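Local coordinates for glycoside hydrolase family protein (Novosphingobium sp. PP1Y, PDB 6Q2F) that probably hydrolyses alpha-L-rhamnosides, releasing rhamnose, and carries a bound sodium ion, at residues Gln866-Glu869 / Ser870-Ala874; Pro850-Gly853 / Asp854-Val857; Asp763-Asn766 / Phe767-Thr771; Ala775-Glu779 / Asp780-Pro784. All coordinates share one frame; numbering follows the deposited sequence.

How the contacts relate
All four contacts are local and lie on one side of the chain's centre. Contact 3 is the buried one. Contacts 1 and 4 are partly buried, and contact 2 is at the surface. Contacts 2, 3 and 4 all reach the same mixed sheet. Contact 3 is followed along the chain by contact 4, since helix 767-773 precedes strand 775-777; their centres are 13 Å apart. Contacts 1 and 3 both start a helix with a side-chain cap, an aspartate in one and an asparagine in the other. The chemistry changes with place: the buried cap of contact 3 is a neutral amide, the hairpin turn of contact 4 carries acidic side chains, and contact 2 is a glycine-containing surface loop closed by a serine.

Contact 1. Residues Gln866-Glu869 / Ser870-Ala874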
ATOM      1  N   GLN A 866      -3.496 -25.184 -12.513  1.00 37.86           N
ATOM      2  CA  GLN A 866      -3.101 -24.139 -11.577  1.00 37.97           C
ATOM      3  C   GLN A 866      -1.618 -24.283 -11.228  1.00 42.64           C
ATOM      4  O   GLN A 866      -1.169 -23.867 -10.158  1.00 40.67           O
ATOM      5  CB  GLN A 866      -3.973 -24.173 -10.321  1.00 39.36           C
ATOM      6  CG  GLN A 866      -5.504 -24.124 -10.588  1.00 46.02           C
ATOM      7  CD  GLN A 866      -6.002 -22.779 -11.154  1.00 59.63           C
ATOM      8  OE1 GLN A 866      -7.086 -22.703 -11.746  1.00 66.72           O
ATOM      9  NE2 GLN A 866      -5.220 -21.722 -10.966  1.00 62.08           N
ATOM     10  N   ASP A 867      -0.852 -24.878 -12.143  1.00 41.55           N
ATOM     11  CA  ASP A 867       0.593 -25.067 -12.035  1.00 40.42           C
ATOM     12  C   ASP A 867       1.234 -24.265 -13.167  1.00 38.00           C
ATOM     13  O   ASP A 867       1.380 -24.762 -14.284  1.00 37.75           O
ATOM     14  CB  ASP A 867       0.937 -26.564 -12.124  1.00 44.18           C
ATOM     15  CG  ASP A 867       2.410 -26.845 -11.876  1.00 45.64           C
ATOM     16  OD1 ASP A 867       3.241 -25.949 -12.130  1.00 54.27           O
ATOM     17  OD2 ASP A 867       2.733 -27.960 -11.424  1.00 51.95           O
ATOM     18  N   ILE A 868       1.637 -23.028 -12.876  1.00 34.09           N
ATOM     19  CA  ILE A 868       1.984 -22.108 -13.957  1.00 35.44           C
ATOM     20  C   ILE A 868       3.277 -22.538 -14.641  1.00 32.77           C
ATOM     21  O   ILE A 868       3.409 -22.440 -15.865  1.00 31.49           O
ATOM     22  CB  ILE A 868       2.063 -20.657 -13.436  1.00 35.27           C
ATOM     23  CG1 ILE A 868       2.439 -19.696 -14.563  1.00 38.75           C
ATOM     24  CG2 ILE A 868       3.073 -20.529 -12.288  1.00 28.04           C
ATOM     25  CD1 ILE A 868       1.498 -19.725 -15.730  1.00 37.95           C
ATOM     26  N   GLU A 869       4.250 -23.022 -13.879  1.00 33.61           N
ATOM     27  CA  GLU A 869       5.523 -23.352 -14.509  1.00 35.61           C
ATOM     28  C   GLU A 869       5.438 -24.648 -15.302  1.00 41.12           C
ATOM     29  O   GLU A 869       6.132 -24.808 -16.314  1.00 39.38           O
ATOM     30  CB  GLU A 869       6.624 -23.415 -13.456  1.00 34.56           C
ATOM     31  CG  GLU A 869       6.823 -22.079 -12.761  1.00 43.02           C
ATOM     32  CD  GLU A 869       8.275 -21.827 -12.418  1.00 43.39           C
ATOM     33  OE1 GLU A 869       9.081 -22.751 -12.602  1.00 47.36           O
ATOM     34  OE2 GLU A 869       8.608 -20.702 -11.994  1.00 39.28           O
ATOM     35  N   SER A 870       4.585 -25.575 -14.879  1.00 39.28           N
ATOM     36  CA  SER A 870       4.406 -26.782 -15.670  1.00 40.88           C
ATOM     37  C   SER A 870       3.616 -26.489 -16.942  1.00 40.45           C
ATOM     38  O   SER A 870       3.822 -27.146 -17.968  1.00 42.03           O
ATOM     39  CB  SER A 870       3.738 -27.859 -14.821  1.00 38.43           C
ATOM     40  OG  SER A 870       3.116 -28.823 -15.635  1.00 54.96           O
ATOM     41  N   ALA A 871       2.744 -25.482 -16.914  1.00 37.18           N
ATOM     42  CA  ALA A 871       2.060 -25.102 -18.142  1.00 38.45           C
ATOM     43  C   ALA A 871       3.010 -24.377 -19.087  1.00 38.44           C
ATOM     44  O   ALA A 871       2.990 -24.618 -20.301  1.00 38.55           O
ATOM     45  CB  ALA A 871       0.843 -24.240 -17.825  1.00 30.61           C
ATOM     46  N   LEU A 872       3.858 -23.493 -18.548  1.00 35.27           N
ATOM     47  CA  LEU A 872       4.857 -22.835 -19.385  1.00 25.52           C
ATOM     48  C   LEU A 872       5.806 -23.858 -20.005  1.00 37.18           C
ATOM     49  O   LEU A 872       6.227 -23.718 -21.164  1.00 36.81           O
ATOM     50  CB  LEU A 872       5.621 -21.805 -18.558  1.00 27.50           C
ATOM     51  CG  LEU A 872       4.796 -20.572 -18.180  1.00 35.56           C
ATOM     52  CD1 LEU A 872       5.480 -19.735 -17.093  1.00 32.22           C
ATOM     53  CD2 LEU A 872       4.544 -19.753 -19.440  1.00 34.70           C
ATOM     54  N   GLN A 873       6.145 -24.898 -19.250  1.00 37.23           N
ATOM     55  CA  GLN A 873       6.939 -25.985 -19.806  1.00 38.74           C
ATOM     56  C   GLN A 873       6.208 -26.644 -20.972  1.00 42.40           C
ATOM     57  O   GLN A 873       6.802 -26.895 -22.029  1.00 40.01           O
ATOM     58  CB  GLN A 873       7.256 -26.992 -18.703  1.00 44.86           C
ATOM     59  CG  GLN A 873       8.317 -28.029 -19.038  1.00 60.98           C
ATOM     60  CD  GLN A 873       8.719 -28.811 -17.801  1.00 77.86           C
ATOM     61  OE1 GLN A 873       9.907 -29.002 -17.523  1.00 83.20           O
ATOM     62  NE2 GLN A 873       7.722 -29.240 -17.030  1.00 80.94           N
ATOM     63  N   ALA A 874       4.904 -26.892 -20.813  1.00 36.84           N
ATOM     64  CA  ALA A 874       4.138 -27.514 -21.891  1.00 38.17           C
ATOM     65  C   ALA A 874       3.919 -26.589 -23.078  1.00 41.04           C
ATOM     66  O   ALA A 874       3.446 -27.054 -24.119  1.00 45.26           O
ATOM     67  CB  ALA A 874       2.789 -28.007 -21.368  1.00 33.67           C
TER
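Ser870 meets Asp867 at the first turn of helix 868-874. Asp867 is the N-cap, and its OD1 accepts from Ser870 N at 3.1 Å. The N-H comes from above the carboxylate plane, 56° out of it. The acid also rests on the serine, with Asp867 CG 3.4 Å from Ser870 CB. Chi1 of -174° puts CG opposite the backbone N, and from there OD1 reaches Ser870 N. Asp867 O accepts from Ala871 N at 3.0 Å, so this residue caps with side chain and backbone alike.

Glu869 contributes mainly through its backbone. Its O accepts from Gln873 N at 2.9 Å, the donor tilted from the carbonyl plane. The carboxylate is held by residues of a neighbouring loop. OE1 forms a salt bridge with Arg759, and OE2 accepts from the backbone N of Val758.

Ile868 O accepts from Leu872 N at 2.9 Å. The two side chains lie side by side and point the same way, with Ile868 CG1 4.0 Å from Leu872 CD1. Both are buried, and they pack against Val734 of strand 734-737 and Thr791 of strand 788-794, two neighbouring strands of the mixed sheet.

Contact 2. Residues Pro850-Gly853 / Asp854-Val857; sequences PGSG and DARV
Ser852 and Asp854 form an ST turn in the loop that links helix 838-848 to strand 854-857. The defining hydrogen bond runs from Asp854 N to Ser852 OG at 3.2 Å, with an angle of 161° at the hydrogen. The serine hydroxyl oxygen is placed for this by a chi1 of 71°, which sets OG between its own backbone N and carbonyl carbon. The bond holds the chain just where it enters the strand.

Backbone shape is the second element. Gly851 and Gly853 both have positive phi, and at their backbone angles a CB would press on the carbonyl O of the residue before. Gly853 also bonds by its backbone to Ala864, and Ala855 to Val862, which ties the loop end and the strand to the segment around strand 860-863.

The apolar contact is small. The ring of Pro850 folds back toward the strand, and Ala855 CB lies against two of its atoms, 3.5 Å from Pro850 CG and 3.7 Å from Pro850 CD.

Charge gathers beyond the turn. Asp854 OD1 forms a salt bridge with Arg861, its main partner. Arg856 reaches back along the strand to the same oxygen in a longer salt bridge, with Arg856 NH1 3.6 Å from Asp854 OD1.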
ATOM      1  N   PRO A 850     -13.388 -27.605 -22.503  1.00 42.11           N
ATOM      2  CA  PRO A 850     -14.246 -28.694 -23.013  1.00 40.45           C
ATOM      3  C   PRO A 850     -14.114 -29.987 -22.242  1.00 40.28           C
ATOM      4  O   PRO A 850     -15.023 -30.825 -22.314  1.00 41.85           O
ATOM      5  CB  PRO A 850     -13.778 -28.869 -24.463  1.00 39.54           C
ATOM      6  CG  PRO A 850     -12.375 -28.433 -24.446  1.00 38.94           C
ATOM      7  CD  PRO A 850     -12.286 -27.300 -23.430  1.00 34.87           C
ATOM      8  N   GLY A 851     -13.016 -30.181 -21.519  1.00 44.04           N
ATOM      9  CA  GLY A 851     -12.867 -31.330 -20.652  1.00 45.21           C
ATOM     10  C   GLY A 851     -11.478 -31.930 -20.678  1.00 49.65           C
ATOM     11  O   GLY A 851     -11.013 -32.481 -19.675  1.00 52.95           O
ATOM     12  N   SER A 852     -10.797 -31.819 -21.822  1.00 49.89           N
ATOM     13  CA  SER A 852      -9.502 -32.474 -21.976  1.00 43.94           C
ATOM     14  C   SER A 852      -8.469 -31.955 -20.988  1.00 50.74           C
ATOM     15  O   SER A 852      -7.504 -32.669 -20.691  1.00 50.52           O
ATOM     16  CB  SER A 852      -8.971 -32.286 -23.394  1.00 44.37           C
ATOM     17  OG  SER A 852      -8.585 -30.937 -23.586  1.00 44.02           O
ATOM     18  N   GLY A 853      -8.643 -30.733 -20.482  1.00 49.34           N
ATOM     19  CA  GLY A 853      -7.657 -30.135 -19.603  1.00 44.71           C
ATOM     20  C   GLY A 853      -6.503 -29.452 -20.306  1.00 50.79           C
ATOM     21  O   GLY A 853      -5.672 -28.819 -19.638  1.00 49.19           O
ATOM     22  N   ASP A 854      -6.419 -29.565 -21.630  1.00 48.75           N
ATOM     23  CA  ASP A 854      -5.424 -28.866 -22.441  1.00 44.60           C
ATOM     24  C   ASP A 854      -5.965 -28.827 -23.862  1.00 46.73           C
ATOM     25  O   ASP A 854      -5.669 -29.706 -24.676  1.00 48.12           O
ATOM     26  CB  ASP A 854      -4.059 -29.559 -22.377  1.00 35.86           C
ATOM     27  CG  ASP A 854      -2.938 -28.746 -23.032  1.00 41.92           C
ATOM     28  OD1 ASP A 854      -3.221 -27.871 -23.885  1.00 44.98           O
ATOM     29  OD2 ASP A 854      -1.763 -28.974 -22.695  1.00 47.76           O
ATOM     30  N   ALA A 855      -6.767 -27.817 -24.157  1.00 43.28           N
ATOM     31  CA  ALA A 855      -7.537 -27.773 -25.386  1.00 46.14           C
ATOM     32  C   ALA A 855      -7.063 -26.654 -26.303  1.00 49.36           C
ATOM     33  O   ALA A 855      -6.789 -25.530 -25.855  1.00 51.66           O
ATOM     34  CB  ALA A 855      -9.021 -27.583 -25.083  1.00 41.77           C
ATOM     35  N   ARG A 856      -6.969 -26.979 -27.591  1.00 45.41           N
ATOM     36  CA  ARG A 856      -6.859 -25.976 -28.636  1.00 42.57           C
ATOM     37  C   ARG A 856      -8.239 -25.372 -28.854  1.00 39.86           C
ATOM     38  O   ARG A 856      -9.222 -26.092 -29.052  1.00 38.93           O
ATOM     39  CB  ARG A 856      -6.317 -26.595 -29.926  1.00 51.67           C
ATOM     40  CG  ARG A 856      -4.795 -26.421 -30.117  1.00 60.31           C
ATOM     41  CD  ARG A 856      -4.055 -26.647 -28.816  1.00 70.18           C
ATOM     42  NE  ARG A 856      -2.605 -26.660 -28.988  1.00 77.16           N
ATOM     43  CZ  ARG A 856      -1.790 -27.417 -28.263  1.00 79.93           C
ATOM     44  NH1 ARG A 856      -2.291 -28.218 -27.324  1.00 79.89           N
ATOM     45  NH2 ARG A 856      -0.481 -27.387 -28.482  1.00 80.00           N
ATOM     46  N   VAL A 857      -8.317 -24.047 -28.781  1.00 43.66           N
ATOM     47  CA  VAL A 857      -9.575 -23.311 -28.760  1.00 43.95           C
ATOM     48  C   VAL A 857      -9.397 -22.156 -29.730  1.00 36.50           C
ATOM     49  O   VAL A 857      -8.660 -21.203 -29.431  1.00 33.56           O
ATOM     50  CB  VAL A 857      -9.915 -22.789 -27.352  1.00 45.64           C
ATOM     51  CG1 VAL A 857     -11.296 -22.109 -27.322  1.00 35.53           C
ATOM     52  CG2 VAL A 857      -9.806 -23.914 -26.315  1.00 32.84           C
TER

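Contact 3. Residues Asp763-Asn766 / Phe767-Thr771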
ATOM      1  N   ASP A 763       3.312  -9.947 -14.094  1.00 28.79           N
ATOM      2  CA  ASP A 763       2.539  -8.766 -13.747  1.00 28.98           C
ATOM      3  C   ASP A 763       1.143  -9.215 -13.340  1.00 30.96           C
ATOM      4  O   ASP A 763       0.621 -10.211 -13.860  1.00 26.68           O
ATOM      5  CB  ASP A 763       2.397  -7.804 -14.944  1.00 25.62           C
ATOM      6  CG  ASP A 763       3.693  -7.117 -15.323  1.00 28.96           C
ATOM      7  OD1 ASP A 763       4.505  -6.852 -14.417  1.00 32.28           O
ATOM      8  OD2 ASP A 763       3.876  -6.831 -16.538  1.00 26.21           O
ATOM      9  N   TYR A 764       0.528  -8.479 -12.425  1.00 29.87           N
ATOM     10  CA  TYR A 764      -0.903  -8.631 -12.223  1.00 22.36           C
ATOM     11  C   TYR A 764      -1.648  -7.865 -13.308  1.00 24.27           C
ATOM     12  O   TYR A 764      -1.205  -6.798 -13.751  1.00 23.82           O
ATOM     13  CB  TYR A 764      -1.331  -8.092 -10.866  1.00 26.29           C
ATOM     14  CG  TYR A 764      -0.848  -8.899  -9.699  1.00 31.50           C
ATOM     15  CD1 TYR A 764      -1.254 -10.216  -9.532  1.00 26.65           C
ATOM     16  CD2 TYR A 764      -0.004  -8.342  -8.747  1.00 22.98           C
ATOM     17  CE1 TYR A 764      -0.833 -10.963  -8.448  1.00 25.58           C
ATOM     18  CE2 TYR A 764       0.417  -9.082  -7.658  1.00 24.19           C
ATOM     19  CZ  TYR A 764       0.002 -10.386  -7.515  1.00 26.19           C
ATOM     20  OH  TYR A 764       0.436 -11.115  -6.444  1.00 26.16           O
ATOM     21  N   ILE A 765      -2.787  -8.411 -13.739  1.00 24.88           N
ATOM     22  CA  ILE A 765      -3.722  -7.699 -14.608  1.00 26.58           C
ATOM     23  C   ILE A 765      -5.088  -7.747 -13.948  1.00 25.39           C
ATOM     24  O   ILE A 765      -5.483  -8.782 -13.396  1.00 21.30           O
ATOM     25  CB  ILE A 765      -3.801  -8.286 -16.037  1.00 26.86           C
ATOM     26  CG1 ILE A 765      -4.177  -9.764 -16.015  1.00 24.66           C
ATOM     27  CG2 ILE A 765      -2.495  -8.130 -16.763  1.00 24.71           C
ATOM     28  CD1 ILE A 765      -4.557 -10.291 -17.421  1.00 32.11           C
ATOM     29  N   ASN A 766      -5.792  -6.621 -13.971  1.00 26.21           N
ATOM     30  CA  ASN A 766      -7.143  -6.524 -13.454  1.00 27.44           C
ATOM     31  C   ASN A 766      -8.132  -6.554 -14.615  1.00 32.33           C
ATOM     32  O   ASN A 766      -7.766  -6.788 -15.777  1.00 29.41           O
ATOM     33  CB  ASN A 766      -7.285  -5.260 -12.592  1.00 25.33           C
ATOM     34  CG  ASN A 766      -7.148  -3.972 -13.397  1.00 28.13           C
ATOM     35  OD1 ASN A 766      -6.710  -3.986 -14.548  1.00 27.56           O
ATOM     36  ND2 ASN A 766      -7.497  -2.842 -12.773  1.00 22.79           N
ATOM     37  N   PHE A 767      -9.412  -6.334 -14.309  1.00 33.46           N
ATOM     38  CA  PHE A 767     -10.432  -6.420 -15.347  1.00 24.37           C
ATOM     39  C   PHE A 767     -10.167  -5.412 -16.459  1.00 25.31           C
ATOM     40  O   PHE A 767     -10.242  -5.759 -17.643  1.00 27.66           O
ATOM     41  CB  PHE A 767     -11.820  -6.228 -14.720  1.00 22.45           C
ATOM     42  CG  PHE A 767     -12.951  -6.109 -15.721  1.00 24.09           C
ATOM     43  CD1 PHE A 767     -13.645  -7.237 -16.152  1.00 25.82           C
ATOM     44  CD2 PHE A 767     -13.339  -4.865 -16.194  1.00 26.19           C
ATOM     45  CE1 PHE A 767     -14.702  -7.128 -17.061  1.00 23.09           C
ATOM     46  CE2 PHE A 767     -14.408  -4.731 -17.109  1.00 24.83           C
ATOM     47  CZ  PHE A 767     -15.095  -5.865 -17.531  1.00 22.21           C
ATOM     48  N   ASN A 768      -9.825  -4.169 -16.106  1.00 19.71           N
ATOM     49  CA  ASN A 768      -9.598  -3.148 -17.132  1.00 23.74           C
ATOM     50  C   ASN A 768      -8.425  -3.519 -18.031  1.00 26.56           C
ATOM     51  O   ASN A 768      -8.505  -3.396 -19.257  1.00 31.29           O
ATOM     52  CB  ASN A 768      -9.333  -1.768 -16.520  1.00 26.67           C
ATOM     53  CG  ASN A 768      -9.050  -0.715 -17.607  1.00 43.47           C
ATOM     54  OD1 ASN A 768      -7.893  -0.475 -17.984  1.00 38.09           O
ATOM     55  ND2 ASN A 768     -10.112  -0.133 -18.155  1.00 45.30           N
ATOM     56  N   ALA A 769      -7.309  -3.933 -17.433  1.00 24.31           N
ATOM     57  CA  ALA A 769      -6.170  -4.353 -18.239  1.00 22.92           C
ATOM     58  C   ALA A 769      -6.544  -5.533 -19.128  1.00 25.56           C
ATOM     59  O   ALA A 769      -6.231  -5.539 -20.318  1.00 26.92           O
ATOM     60  CB  ALA A 769      -4.981  -4.694 -17.341  1.00 23.14           C
ATOM     61  N   LEU A 770      -7.226  -6.533 -18.570  1.00 30.02           N
ATOM     62  CA  LEU A 770      -7.650  -7.679 -19.373  1.00 25.97           C
ATOM     63  C   LEU A 770      -8.469  -7.240 -20.582  1.00 33.94           C
ATOM     64  O   LEU A 770      -8.219  -7.682 -21.712  1.00 30.61           O
ATOM     65  CB  LEU A 770      -8.453  -8.665 -18.516  1.00 25.07           C
ATOM     66  CG  LEU A 770      -9.188  -9.763 -19.294  1.00 31.79           C
ATOM     67  CD1 LEU A 770      -8.209 -10.688 -20.027  1.00 29.61           C
ATOM     68  CD2 LEU A 770     -10.111 -10.576 -18.392  1.00 30.59           C
ATOM     69  N   THR A 771      -9.427  -6.338 -20.370  1.00 27.46           N
ATOM     70  CA  THR A 771     -10.436  -6.054 -21.386  1.00 29.86           C
ATOM     71  C   THR A 771     -10.114  -4.863 -22.281  1.00 30.68           C
ATOM     72  O   THR A 771     -10.784  -4.693 -23.307  1.00 30.14           O
ATOM     73  CB  THR A 771     -11.799  -5.810 -20.735  1.00 27.60           C
ATOM     74  OG1 THR A 771     -11.714  -4.685 -19.857  1.00 26.06           O
ATOM     75  CG2 THR A 771     -12.247  -7.038 -19.954  1.00 28.59           C
TER
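Asn766 caps helix 767-773 and meets Ala769 with its side-chain oxygen. This is the tight part of the contact. Asn766 OD1 accepts from Ala769 N at 2.9 Å, a nearly straight bond at 167°, with the donor tilted from the amide plane. The same oxygen lies 3.4 Å from Ala769 CB. A chi1 of 66° folds the Asn766 amide over its own backbone, toward the helix start. Its ND2 donates to Asp594 OD2, so both ends of the amide are held and its rotation is fixed. Asn766 O accepts from Leu770 N at 2.9 Å and closes the first helical turn.

Ile765 adds an apolar contact next to the cap. Its CB is 4.0 Å from Ala769 CB, while the looser pair of Ile765 CD1 and Leu770 CB stands 4.4 Å apart.

Phe767 and Thr771, on the looser side, are partly exposed. There Thr771 OG1 donates to Phe767 O at 2.9 Å, an oxygen that Thr771 N also uses. Thr771 CG2 lies 3.8 Å above the Phe767 ring plane, toward its rim. Arg555 makes a cation-pi contact with that ring.

The segment is a strand-to-helix junction. Strand 762-765 lies parallel to strand 734-737, where Ala735 and Phe737 touch Ile765. Helix 803-814 packs on Phe767 and Leu770, and helix 620-636 on Ile765 and Ala769.

Contact 4. Residues Ala775-Glu779 / Asp780-Pro784; sequences ANDGE and DLVAP
Asp777 and Asp780 close a tight turn with two backbone hydrogen bonds. Asp780 N donates to Asp777 O at 2.9 Å, and Asp777 N donates to Asp780 O. Both donors lie above the carbonyl planes they approach.

From the Asp780 backbone outward, CB lies 3.3 Å from Asp777 O, beside the turn bond. Its CG stands 4.0 Å from the carbonyl C of Glu779. With chi1 at -68°, the carboxylate runs alongside that of Glu779, the two planes 27° apart. OD1 of Asp780 is 3.6 Å from Glu779 CG and 3.8 Å from Glu779 OE1. These like charges share Lys790, which forms salt bridges with both. At the other branch, Asp780 OD2 pairs with Arg788, which also takes Asp777 OD2.

Val782 lies on the same face as Asp777 and Asp780, with its CG1 3.8 Å from Asp777 CB. On the opposite face, Asn776 and Leu781 lie side by side. Asn776 ND2 has Leu812 O as its main partner, and it also donates to a water that bridges to Gly778 O and Asp780 O.

Ala775 and Val782 exchange two further backbone bonds, with Ala775 N 2.8 Å from Val782 O. Gly778 takes the first corner with positive phi. The whole is a beta hairpin with a two-residue, type II' turn (Gly778 and Glu779), its second strand running antiparallel to strand 788-794.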
ATOM      1  N   ALA A 775      -3.905  -7.368 -26.429  1.00 29.84           N
ATOM      2  CA  ALA A 775      -4.261  -7.738 -27.784  1.00 26.23           C
ATOM      3  C   ALA A 775      -3.410  -8.921 -28.210  1.00 29.58           C
ATOM      4  O   ALA A 775      -2.353  -9.183 -27.631  1.00 31.05           O
ATOM      5  CB  ALA A 775      -4.070  -6.571 -28.752  1.00 25.84           C
ATOM      6  N   ASN A 776      -3.883  -9.636 -29.233  1.00 30.29           N
ATOM      7  CA  ASN A 776      -3.134 -10.772 -29.754  1.00 32.94           C
ATOM      8  C   ASN A 776      -1.922 -10.301 -30.550  1.00 30.36           C
ATOM      9  O   ASN A 776      -1.999  -9.346 -31.323  1.00 30.12           O
ATOM     10  CB  ASN A 776      -4.017 -11.638 -30.660  1.00 29.84           C
ATOM     11  CG  ASN A 776      -5.211 -12.238 -29.929  1.00 35.28           C
ATOM     12  OD1 ASN A 776      -6.350 -11.862 -30.174  1.00 37.03           O
ATOM     13  ND2 ASN A 776      -4.947 -13.207 -29.055  1.00 27.97           N
ATOM     14  N   ASP A 777      -0.796 -10.979 -30.369  1.00 29.22           N
ATOM     15  CA  ASP A 777       0.336 -10.845 -31.291  1.00 31.62           C
ATOM     16  C   ASP A 777       0.876 -12.263 -31.452  1.00 32.14           C
ATOM     17  O   ASP A 777       1.710 -12.727 -30.656  1.00 33.55           O
ATOM     18  CB  ASP A 777       1.394  -9.869 -30.787  1.00 29.67           C
ATOM     19  CG  ASP A 777       2.556  -9.707 -31.769  1.00 34.07           C
ATOM     20  OD1 ASP A 777       2.280  -9.513 -32.975  1.00 34.46           O
ATOM     21  OD2 ASP A 777       3.735  -9.772 -31.345  1.00 34.95           O
ATOM     22  N   GLY A 778       0.382 -12.945 -32.467  1.00 37.14           N
ATOM     23  CA  GLY A 778       0.736 -14.335 -32.654  1.00 34.40           C
ATOM     24  C   GLY A 778       0.195 -15.141 -31.498  1.00 32.15           C
ATOM     25  O   GLY A 778      -1.016 -15.215 -31.272  1.00 32.62           O
ATOM     26  N   GLU A 779       1.096 -15.764 -30.750  1.00 26.74           N
ATOM     27  CA  GLU A 779       0.699 -16.542 -29.589  1.00 31.49           C
ATOM     28  C   GLU A 779       0.783 -15.727 -28.303  1.00 32.65           C
ATOM     29  O   GLU A 779       0.440 -16.244 -27.238  1.00 34.13           O
ATOM     30  CB  GLU A 779       1.561 -17.810 -29.482  1.00 31.13           C
ATOM     31  CG  GLU A 779       2.886 -17.622 -28.712  1.00 38.68           C
ATOM     32  CD  GLU A 779       4.031 -17.078 -29.570  1.00 42.33           C
ATOM     33  OE1 GLU A 779       5.205 -17.444 -29.306  1.00 43.78           O
ATOM     34  OE2 GLU A 779       3.759 -16.280 -30.501  1.00 37.06           O
ATOM     35  N   ASP A 780       1.202 -14.463 -28.396  1.00 25.52           N
ATOM     36  CA  ASP A 780       1.454 -13.594 -27.255  1.00 26.96           C
ATOM     37  C   ASP A 780       0.283 -12.647 -27.017  1.00 27.49           C
ATOM     38  O   ASP A 780      -0.546 -12.405 -27.893  1.00 32.56           O
ATOM     39  CB  ASP A 780       2.712 -12.741 -27.468  1.00 32.62           C
ATOM     40  CG  ASP A 780       4.001 -13.547 -27.464  1.00 36.29           C
ATOM     41  OD1 ASP A 780       4.020 -14.678 -26.943  1.00 35.59           O
ATOM     42  OD2 ASP A 780       5.003 -13.018 -27.989  1.00 39.93           O
ATOM     43  N   LEU A 781       0.259 -12.068 -25.822  1.00 28.93           N
ATOM     44  CA  LEU A 781      -0.628 -10.958 -25.506  1.00 28.45           C
ATOM     45  C   LEU A 781       0.226  -9.731 -25.257  1.00 28.93           C
ATOM     46  O   LEU A 781       1.149  -9.767 -24.428  1.00 28.43           O
ATOM     47  CB  LEU A 781      -1.483 -11.254 -24.280  1.00 27.21           C
ATOM     48  CG  LEU A 781      -2.444 -12.397 -24.539  1.00 33.29           C
ATOM     49  CD1 LEU A 781      -2.938 -12.994 -23.241  1.00 32.52           C
ATOM     50  CD2 LEU A 781      -3.593 -11.876 -25.368  1.00 27.31           C
ATOM     51  N   VAL A 782      -0.067  -8.657 -25.975  1.00 25.95           N
ATOM     52  CA  VAL A 782       0.723  -7.447 -25.849  1.00 29.07           C
ATOM     53  C   VAL A 782      -0.187  -6.292 -25.477  1.00 29.40           C
ATOM     54  O   VAL A 782      -1.385  -6.281 -25.783  1.00 28.77           O
ATOM     55  CB  VAL A 782       1.503  -7.124 -27.135  1.00 34.77           C
ATOM     56  CG1 VAL A 782       2.465  -8.268 -27.465  1.00 37.62           C
ATOM     57  CG2 VAL A 782       0.536  -6.882 -28.274  1.00 31.08           C
ATOM     58  N   ALA A 783       0.404  -5.328 -24.789  1.00 25.06           N
ATOM     59  CA  ALA A 783      -0.194  -4.071 -24.391  1.00 24.92           C
ATOM     60  C   ALA A 783       0.494  -2.948 -25.150  1.00 26.67           C
ATOM     61  O   ALA A 783       1.622  -3.115 -25.620  1.00 29.09           O
ATOM     62  CB  ALA A 783      -0.044  -3.849 -22.878  1.00 19.57           C
ATOM     63  N   PRO A 784      -0.155  -1.792 -25.314  1.00 30.83           N
ATOM     64  CA  PRO A 784       0.509  -0.686 -26.030  1.00 32.17           C
ATOM     65  C   PRO A 784       1.833  -0.258 -25.409  1.00 32.70           C
ATOM     66  O   PRO A 784       2.689   0.283 -26.115  1.00 35.89           O
ATOM     67  CB  PRO A 784      -0.531   0.445 -25.975  1.00 28.72           C
ATOM     68  CG  PRO A 784      -1.851  -0.301 -25.944  1.00 27.22           C
ATOM     69  CD  PRO A 784      -1.572  -1.503 -25.046  1.00 32.35           C
TER
HETATM   70  O   HOH W   1      -2.218 -14.332 -28.929  1.00 28.29           O